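Local coordinates for esterase (Thermotoga maritima, PDB 3DOH), which probably hydrolyses carboxylic esters through an alpha/beta-hydrolase domain that is joined to an immunoglobulin-like N-terminal domain, at residues Glu32-Val45 and Arg56-Gly68. Residues are numbered along the deposited sequence; the frame is centred on the assembly and turned at random.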
# COMPACT_ATOMS: atom_id res chain seq x y z
N GLU A 32 41.49 -13.38 -4.75
CA GLU A 32 40.28 -13.56 -5.52
C GLU A 32 39.18 -13.84 -4.49
O GLU A 32 39.47 -13.99 -3.31
CB GLU A 32 40.41 -14.73 -6.52
CG GLU A 32 41.05 -14.41 -7.90
CD GLU A 32 40.60 -15.40 -9.02
OE1 GLU A 32 39.77 -16.30 -8.77
OE2 GLU A 32 41.08 -15.26 -10.18
N ILE A 33 37.94 -13.90 -4.96
CA ILE A 33 36.76 -14.11 -4.14
C ILE A 33 35.72 -14.77 -5.04
O ILE A 33 35.67 -14.47 -6.24
CB ILE A 33 36.20 -12.77 -3.64
CG1 ILE A 33 37.21 -12.12 -2.71
CG2 ILE A 33 34.84 -12.94 -2.96
CD1 ILE A 33 36.77 -10.84 -2.15
N ASP A 34 34.90 -15.65 -4.46
CA ASP A 34 33.73 -16.23 -5.13
C ASP A 34 32.49 -15.39 -4.85
O ASP A 34 32.06 -15.26 -3.69
CB ASP A 34 33.48 -17.65 -4.65
CG ASP A 34 33.64 -17.76 -3.15
OD1 ASP A 34 34.69 -17.28 -2.65
OD2 ASP A 34 32.71 -18.27 -2.48
N GLY A 35 31.93 -14.84 -5.92
CA GLY A 35 30.72 -14.04 -5.85
C GLY A 35 29.47 -14.88 -5.68
O GLY A 35 28.46 -14.38 -5.23
N GLN A 36 29.54 -16.15 -6.06
CA GLN A 36 28.43 -17.07 -5.89
C GLN A 36 27.94 -16.94 -4.45
O GLN A 36 26.75 -16.92 -4.20
CB GLN A 36 28.92 -18.48 -6.26
CG GLN A 36 28.18 -19.69 -5.65
CD GLN A 36 29.14 -20.89 -5.43
OE1 GLN A 36 29.90 -21.28 -6.33
NE2 GLN A 36 29.12 -21.45 -4.21
N LYS A 37 28.89 -16.79 -3.52
CA LYS A 37 28.57 -16.69 -2.08
C LYS A 37 28.33 -15.27 -1.49
O LYS A 37 28.01 -15.12 -0.31
CB LYS A 37 29.61 -17.48 -1.24
CG LYS A 37 29.11 -18.87 -0.75
CD LYS A 37 29.89 -19.38 0.48
CE LYS A 37 29.00 -20.14 1.52
NZ LYS A 37 28.99 -21.66 1.40
N LEU A 38 28.48 -14.22 -2.32
CA LEU A 38 28.28 -12.83 -1.91
C LEU A 38 26.80 -12.45 -1.97
O LEU A 38 26.03 -13.05 -2.71
CB LEU A 38 29.10 -11.89 -2.80
CG LEU A 38 30.54 -11.48 -2.44
CD1 LEU A 38 31.28 -12.42 -1.44
CD2 LEU A 38 31.33 -11.31 -3.72
N SER A 39 26.41 -11.44 -1.20
CA SER A 39 25.03 -10.99 -1.19
C SER A 39 25.02 -9.52 -0.77
O SER A 39 25.85 -9.11 0.01
CB SER A 39 24.22 -11.89 -0.24
OG SER A 39 23.04 -11.26 0.23
N PRO A 40 24.10 -8.70 -1.32
CA PRO A 40 24.03 -7.24 -1.04
C PRO A 40 24.08 -6.83 0.43
O PRO A 40 24.66 -5.81 0.77
CB PRO A 40 22.69 -6.83 -1.67
CG PRO A 40 22.58 -7.77 -2.84
CD PRO A 40 23.08 -9.09 -2.31
N ASP A 41 23.51 -7.63 1.30
CA ASP A 41 23.47 -7.28 2.72
C ASP A 41 24.78 -7.49 3.48
O ASP A 41 24.81 -7.41 4.71
CB ASP A 41 22.30 -7.99 3.43
CG ASP A 41 22.44 -9.52 3.44
OD1 ASP A 41 21.60 -10.13 4.12
OD2 ASP A 41 23.35 -10.13 2.80
N GLN A 42 25.86 -7.78 2.76
CA GLN A 42 27.16 -7.96 3.39
C GLN A 42 27.99 -6.67 3.26
O GLN A 42 29.11 -6.57 3.75
CB GLN A 42 27.93 -9.12 2.78
CG GLN A 42 27.25 -10.49 2.81
CD GLN A 42 28.09 -11.52 2.06
OE1 GLN A 42 28.46 -11.30 0.91
NE2 GLN A 42 28.41 -12.64 2.71
N PHE A 43 27.42 -5.68 2.59
CA PHE A 43 28.17 -4.48 2.31
C PHE A 43 27.31 -3.26 2.58
O PHE A 43 26.11 -3.36 2.74
CB PHE A 43 28.56 -4.50 0.85
CG PHE A 43 29.46 -5.64 0.48
CD1 PHE A 43 30.84 -5.46 0.44
CD2 PHE A 43 28.93 -6.87 0.13
CE1 PHE A 43 31.69 -6.49 0.07
CE2 PHE A 43 29.77 -7.92 -0.24
CZ PHE A 43 31.15 -7.73 -0.27
N SER A 44 27.94 -2.10 2.59
CA SER A 44 27.22 -0.86 2.73
C SER A 44 27.85 0.17 1.82
O SER A 44 29.08 0.19 1.64
CB SER A 44 27.36 -0.39 4.15
OG SER A 44 26.62 0.78 4.32
N VAL A 45 27.05 1.05 1.23
CA VAL A 45 27.63 2.12 0.44
C VAL A 45 26.98 3.45 0.80
O VAL A 45 25.77 3.51 0.92
CB VAL A 45 27.51 1.79 -1.07
CG1 VAL A 45 27.97 2.95 -1.93
CG2 VAL A 45 28.32 0.55 -1.42
N ARG A 56 23.35 4.40 -0.40
CA ARG A 56 23.05 4.00 -1.77
C ARG A 56 22.52 2.61 -1.61
O ARG A 56 23.03 1.82 -0.78
CB ARG A 56 24.32 4.03 -2.63
CG ARG A 56 24.79 5.45 -2.98
CD ARG A 56 23.69 6.25 -3.68
NE ARG A 56 23.18 5.52 -4.85
CZ ARG A 56 23.78 5.50 -6.04
NH1 ARG A 56 24.92 6.17 -6.25
NH2 ARG A 56 23.23 4.79 -7.05
N THR A 57 21.49 2.28 -2.38
CA THR A 57 20.97 0.96 -2.27
C THR A 57 21.65 -0.01 -3.22
O THR A 57 21.57 0.17 -4.44
CB THR A 57 19.44 0.86 -2.31
OG1 THR A 57 19.09 -0.16 -3.24
CG2 THR A 57 18.72 2.16 -2.65
N ILE A 58 22.34 -1.01 -2.64
CA ILE A 58 23.08 -2.05 -3.40
C ILE A 58 22.10 -3.09 -4.00
O ILE A 58 21.48 -3.83 -3.28
CB ILE A 58 24.15 -2.76 -2.51
CG1 ILE A 58 25.12 -1.73 -1.94
CG2 ILE A 58 24.96 -3.70 -3.33
CD1 ILE A 58 25.69 -2.08 -0.55
N THR A 59 21.97 -3.14 -5.31
CA THR A 59 20.94 -4.01 -5.90
C THR A 59 21.41 -5.45 -6.27
O THR A 59 20.60 -6.38 -6.23
CB THR A 59 20.27 -3.35 -7.12
OG1 THR A 59 21.29 -2.88 -8.00
CG2 THR A 59 19.45 -2.18 -6.69
N LYS A 60 22.68 -5.61 -6.67
CA LYS A 60 23.28 -6.95 -6.86
C LYS A 60 24.76 -6.89 -6.44
O LYS A 60 25.38 -5.85 -6.60
CB LYS A 60 23.18 -7.45 -8.32
CG LYS A 60 22.01 -6.93 -9.22
CD LYS A 60 20.63 -7.63 -9.01
CE LYS A 60 19.85 -7.81 -10.34
NZ LYS A 60 20.13 -6.74 -11.41
N VAL A 61 25.30 -7.99 -5.90
CA VAL A 61 26.78 -8.16 -5.76
C VAL A 61 27.31 -9.29 -6.65
O VAL A 61 26.66 -10.32 -6.78
CB VAL A 61 27.23 -8.49 -4.31
CG1 VAL A 61 28.76 -8.47 -4.22
CG2 VAL A 61 26.69 -7.52 -3.33
N TYR A 62 28.49 -9.09 -7.24
CA TYR A 62 29.18 -10.15 -8.02
C TYR A 62 30.71 -9.96 -8.14
O TYR A 62 31.27 -8.93 -7.75
CB TYR A 62 28.52 -10.37 -9.40
CG TYR A 62 28.51 -9.14 -10.31
CD1 TYR A 62 27.42 -8.25 -10.30
CD2 TYR A 62 29.58 -8.87 -11.14
CE1 TYR A 62 27.40 -7.12 -11.11
CE2 TYR A 62 29.58 -7.74 -11.95
CZ TYR A 62 28.49 -6.87 -11.94
OH TYR A 62 28.52 -5.75 -12.73
N ALA A 63 31.40 -10.96 -8.67
CA ALA A 63 32.84 -10.83 -8.84
C ALA A 63 33.28 -11.06 -10.26
O ALA A 63 32.67 -11.85 -10.97
CB ALA A 63 33.54 -11.76 -7.92
N ASN A 64 34.33 -10.36 -10.68
CA ASN A 64 35.03 -10.63 -11.94
C ASN A 64 36.54 -10.41 -11.75
O ASN A 64 37.00 -10.12 -10.62
CB ASN A 64 34.47 -9.76 -13.08
CG ASN A 64 34.71 -8.25 -12.86
OD1 ASN A 64 33.83 -7.43 -13.12
ND2 ASN A 64 35.90 -7.90 -12.40
N ASN A 65 37.30 -10.56 -12.84
CA ASN A 65 38.73 -10.25 -12.82
C ASN A 65 39.07 -9.09 -13.73
O ASN A 65 40.23 -8.72 -13.87
CB ASN A 65 39.57 -11.49 -13.16
CG ASN A 65 40.27 -12.08 -11.92
OD1 ASN A 65 40.77 -11.36 -11.01
ND2 ASN A 65 40.30 -13.41 -11.87
N SER A 66 38.05 -8.52 -14.33
CA SER A 66 38.20 -7.37 -15.20
C SER A 66 38.35 -6.06 -14.40
O SER A 66 39.29 -5.34 -14.62
CB SER A 66 37.02 -7.30 -16.17
OG SER A 66 35.78 -7.22 -15.45
N GLY A 67 37.42 -5.76 -13.49
CA GLY A 67 37.45 -4.51 -12.73
C GLY A 67 36.35 -3.54 -13.14
O GLY A 67 36.22 -2.45 -12.57
N GLY A 68 35.58 -3.93 -14.14
CA GLY A 68 34.45 -3.15 -14.60
C GLY A 68 33.16 -3.84 -14.25
O GLY A 68 33.07 -4.60 -13.27
O HOH W 1 24.24 0.69 1.29
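Ile58 and Val61 press into the chain from Leu38 to Val45, within the Ig-like N-terminal domain of this esterase. Strands 43-48 and 53-64 form a beta hairpin, and the contact runs from its paired strands to the loop before the first of them. At the hairpin end Arg56 N gives a nearly straight bond to Val45 O (2.9 Å), while water 1 links Val45 N to Arg56 O. Beyond this point segments 43-45 and 58-64 run at 136° to each other, far from strictly antiparallel, and side chains take over from backbone pairing. The tightly packed part centres on Ile58 and Val61. Ile58 CD1 reaches Phe43 O at 3.6 Å and also lies against Val45 CG2. Val61 uses both methyls: CG1, anti to the backbone N (chi1 -173°), lies against Leu38 CB at 3.7 Å and obliquely against the Phe43 ring, whereas CG2 meets the backbone of Pro40, 3.5 Å from Pro40 N. The pyrrolidine of Pro40 slides past Val61, its CB resting on Ile58 O. Phe43 extends this apolar cluster to Ile27 and Tyr29 of strand 19-29. Farther along, Ala63 CB fits beside Ile33 O and Gly35 N, and Gly35 brings the backbones to 4.7 Å between its CA and Tyr62 CA. The far end is looser and more solvent-accessible, bridged by one pair of polar side chains, Glu32 and Asn65. The OD1 of exposed Asn65 accepts from Lys79 N, which would limit rotation of its amide. The extended Glu32 chain crosses Asn65 at about a right angle, and Asn65 ND2 donates to Glu32 OE2 (2.6 Å), with the oxygen in the amide plane but the donor 54° above the carboxylate plane.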